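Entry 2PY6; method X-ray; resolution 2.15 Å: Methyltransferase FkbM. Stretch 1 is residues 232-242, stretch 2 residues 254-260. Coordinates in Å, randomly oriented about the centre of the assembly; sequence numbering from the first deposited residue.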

# COMPACT_ATOMS: atom_id res chain seq x y z
N ASP A 232 34.35 1.57 -6.52
CA ASP A 232 33.10 1.01 -6.00
C ASP A 232 33.06 -0.44 -6.51
O ASP A 232 32.53 -0.75 -7.58
CB ASP A 232 31.95 1.86 -6.49
CG ASP A 232 30.61 1.36 -6.06
OD1 ASP A 232 30.52 0.31 -5.39
OD2 ASP A 232 29.62 2.03 -6.43
N CYS A 233 33.63 -1.32 -5.70
CA CYS A 233 33.79 -2.71 -6.05
C CYS A 233 32.57 -3.48 -5.53
O CYS A 233 32.36 -3.59 -4.31
CB CYS A 233 35.14 -3.20 -5.48
SG CYS A 233 35.63 -4.79 -6.01
N GLY A 234 31.78 -4.00 -6.47
CA GLY A 234 30.48 -4.64 -6.21
C GLY A 234 29.46 -3.51 -6.17
O GLY A 234 28.77 -3.32 -5.17
N ALA A 235 29.36 -2.75 -7.26
CA ALA A 235 28.51 -1.54 -7.32
C ALA A 235 26.99 -1.77 -7.27
O ALA A 235 26.27 -0.84 -6.96
CB ALA A 235 28.88 -0.67 -8.49
N SER A 236 26.56 -3.02 -7.53
CA SER A 236 25.17 -3.49 -7.50
C SER A 236 24.18 -2.57 -8.21
O SER A 236 24.16 -2.51 -9.43
CB SER A 236 24.72 -3.78 -6.06
OG SER A 236 25.55 -4.76 -5.51
N ILE A 237 23.42 -1.82 -7.42
CA ILE A 237 22.36 -0.98 -7.91
C ILE A 237 22.68 0.51 -7.74
O ILE A 237 21.81 1.35 -7.94
CB ILE A 237 20.98 -1.44 -7.30
CG1 ILE A 237 20.90 -1.19 -5.80
CG2 ILE A 237 20.79 -2.92 -7.54
CD1 ILE A 237 19.54 -1.50 -5.23
N GLY A 238 23.94 0.81 -7.39
CA GLY A 238 24.42 2.19 -7.34
C GLY A 238 24.29 2.97 -6.07
O GLY A 238 24.54 4.17 -6.08
N GLU A 239 23.95 2.30 -4.97
CA GLU A 239 23.76 2.94 -3.69
C GLU A 239 25.02 3.57 -3.17
O GLU A 239 24.94 4.62 -2.57
CB GLU A 239 23.29 1.95 -2.61
CG GLU A 239 21.91 1.34 -2.75
CD GLU A 239 21.75 0.15 -1.78
OE1 GLU A 239 22.49 -0.85 -1.98
OE2 GLU A 239 20.89 0.22 -0.85
N SER A 240 26.18 2.95 -3.36
CA SER A 240 27.41 3.58 -2.84
C SER A 240 27.75 4.87 -3.61
O SER A 240 28.36 5.75 -3.05
CB SER A 240 28.61 2.63 -2.82
OG SER A 240 28.25 1.34 -2.38
N LEU A 241 27.36 4.95 -4.88
CA LEU A 241 27.58 6.16 -5.66
C LEU A 241 26.66 7.24 -5.09
O LEU A 241 27.08 8.40 -4.89
CB LEU A 241 27.32 5.94 -7.16
CG LEU A 241 27.08 7.21 -8.02
CD1 LEU A 241 28.30 8.12 -8.10
CD2 LEU A 241 26.63 6.89 -9.41
N ALA A 242 25.41 6.86 -4.83
CA ALA A 242 24.47 7.80 -4.22
C ALA A 242 24.96 8.28 -2.88
O ALA A 242 24.79 9.46 -2.56
CB ALA A 242 23.09 7.16 -4.08
N ARG A 254 36.61 11.18 -9.16
CA ARG A 254 36.43 10.02 -10.01
C ARG A 254 35.72 8.90 -9.30
O ARG A 254 35.88 8.72 -8.09
CB ARG A 254 37.81 9.53 -10.42
CG ARG A 254 37.92 8.63 -11.63
CD ARG A 254 37.50 9.25 -12.95
NE ARG A 254 37.82 8.32 -14.04
CZ ARG A 254 37.15 7.20 -14.33
NH1 ARG A 254 36.06 6.83 -13.64
NH2 ARG A 254 37.56 6.44 -15.32
N VAL A 255 34.90 8.16 -10.05
CA VAL A 255 34.32 6.93 -9.53
C VAL A 255 34.44 5.83 -10.56
O VAL A 255 33.98 5.97 -11.67
CB VAL A 255 32.85 7.09 -9.07
CG1 VAL A 255 32.29 5.75 -8.63
CG2 VAL A 255 32.76 8.11 -7.92
N TRP A 256 35.08 4.72 -10.18
CA TRP A 256 35.13 3.52 -11.01
C TRP A 256 34.21 2.50 -10.38
O TRP A 256 34.49 1.96 -9.32
CB TRP A 256 36.51 2.92 -11.03
CG TRP A 256 37.59 3.78 -11.54
CD1 TRP A 256 37.99 3.92 -12.84
CD2 TRP A 256 38.49 4.57 -10.75
NE1 TRP A 256 39.06 4.75 -12.91
CE2 TRP A 256 39.41 5.16 -11.64
CE3 TRP A 256 38.62 4.82 -9.37
CZ2 TRP A 256 40.44 6.00 -11.21
CZ3 TRP A 256 39.63 5.64 -8.95
CH2 TRP A 256 40.52 6.25 -9.87
N MSE A 257 33.09 2.24 -11.04
CA MSE A 257 32.12 1.27 -10.57
C MSE A 257 32.36 -0.09 -11.24
O MSE A 257 32.30 -0.19 -12.47
CB MSE A 257 30.70 1.76 -10.86
CG MSE A 257 30.33 3.08 -10.21
SE MSE A 257 28.47 3.55 -10.44
CE MSE A 257 27.75 2.82 -9.34
N ILE A 258 32.56 -1.13 -10.42
CA ILE A 258 32.86 -2.51 -10.89
C ILE A 258 31.74 -3.44 -10.48
O ILE A 258 31.49 -3.62 -9.29
CB ILE A 258 34.20 -3.03 -10.30
CG1 ILE A 258 35.33 -1.99 -10.52
CG2 ILE A 258 34.59 -4.40 -10.89
CD1 ILE A 258 36.60 -2.36 -9.83
N GLU A 259 31.06 -4.04 -11.46
CA GLU A 259 29.97 -4.94 -11.18
C GLU A 259 29.82 -5.99 -12.30
O GLU A 259 29.63 -5.59 -13.44
CB GLU A 259 28.69 -4.09 -11.07
CG GLU A 259 27.40 -4.91 -11.01
CD GLU A 259 27.34 -5.81 -9.81
OE1 GLU A 259 27.70 -5.36 -8.67
OE2 GLU A 259 26.89 -6.96 -9.98
N PRO A 260 29.88 -7.31 -11.99
CA PRO A 260 29.76 -8.31 -13.07
C PRO A 260 28.36 -8.78 -13.48
O PRO A 260 28.21 -9.26 -14.59
CB PRO A 260 30.53 -9.51 -12.50
CG PRO A 260 30.28 -9.46 -11.06
CD PRO A 260 30.14 -7.98 -10.69

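The carbonyl oxygen of Ile258, at the end of its strand, accepts two consecutive backbone amides as the first stretch leaves its strand and enters the turn: Gly234 N lies 2.9 Å from Ile258 O and Ala235 N 3.1 Å from the same Ile258 O, with N-H...O angles of 144° and 161°. Gly234, whose positive phi (85°) favours glycine, carries the backbone from strand into turn, so that successive N-H groups converge on one acceptor. The next amide is taken up by a side chain instead: Ser236 N donates to Glu259 OE1 at 2.8 Å. Glu259, chi1 t and chi2 p, thereby extends the hydrogen-bonded run beyond the strand pairing, and its OE1 also packs 3.6 Å from Gly234 C.

Before the turn, the two strands run parallel, with Asp232 paired to Met257 and Cys233 to Ile258. Asp232 binds on both sides of Met257, as parallel pairing requires: Asp232 N donates to Trp256 O at 2.8 Å, and Ile258 N donates to Asp232 O at 2.9 Å, the latter nearly linear at 176°.

Asp232 and Met257, a selenomethionine, point to the same face of the sheet, where the Met257 side chain reaches to the turn and the start of the helix. Its terminal CE is 3.8 Å from Ala235 CB, 3.8 Å from Leu241 CB and 3.9 Å from Gly238 CA, and Asp232 OD2 approaches Met257 CE to 3.5 Å. Looser apolar packing continues from Leu241 CD1 to Val255 CG2 at 4.5 Å.

The type II' turn from Ala235 to Gly238 is closed by Gly238 N donating to Ala235 O at 2.9 Å. Gly238 occupies the N-cap position, and Gly238 O accepts Ala242 N at 3.1 Å in the first turn of the helix. Ile237 and Glu239 point away from the second stretch and do not touch it.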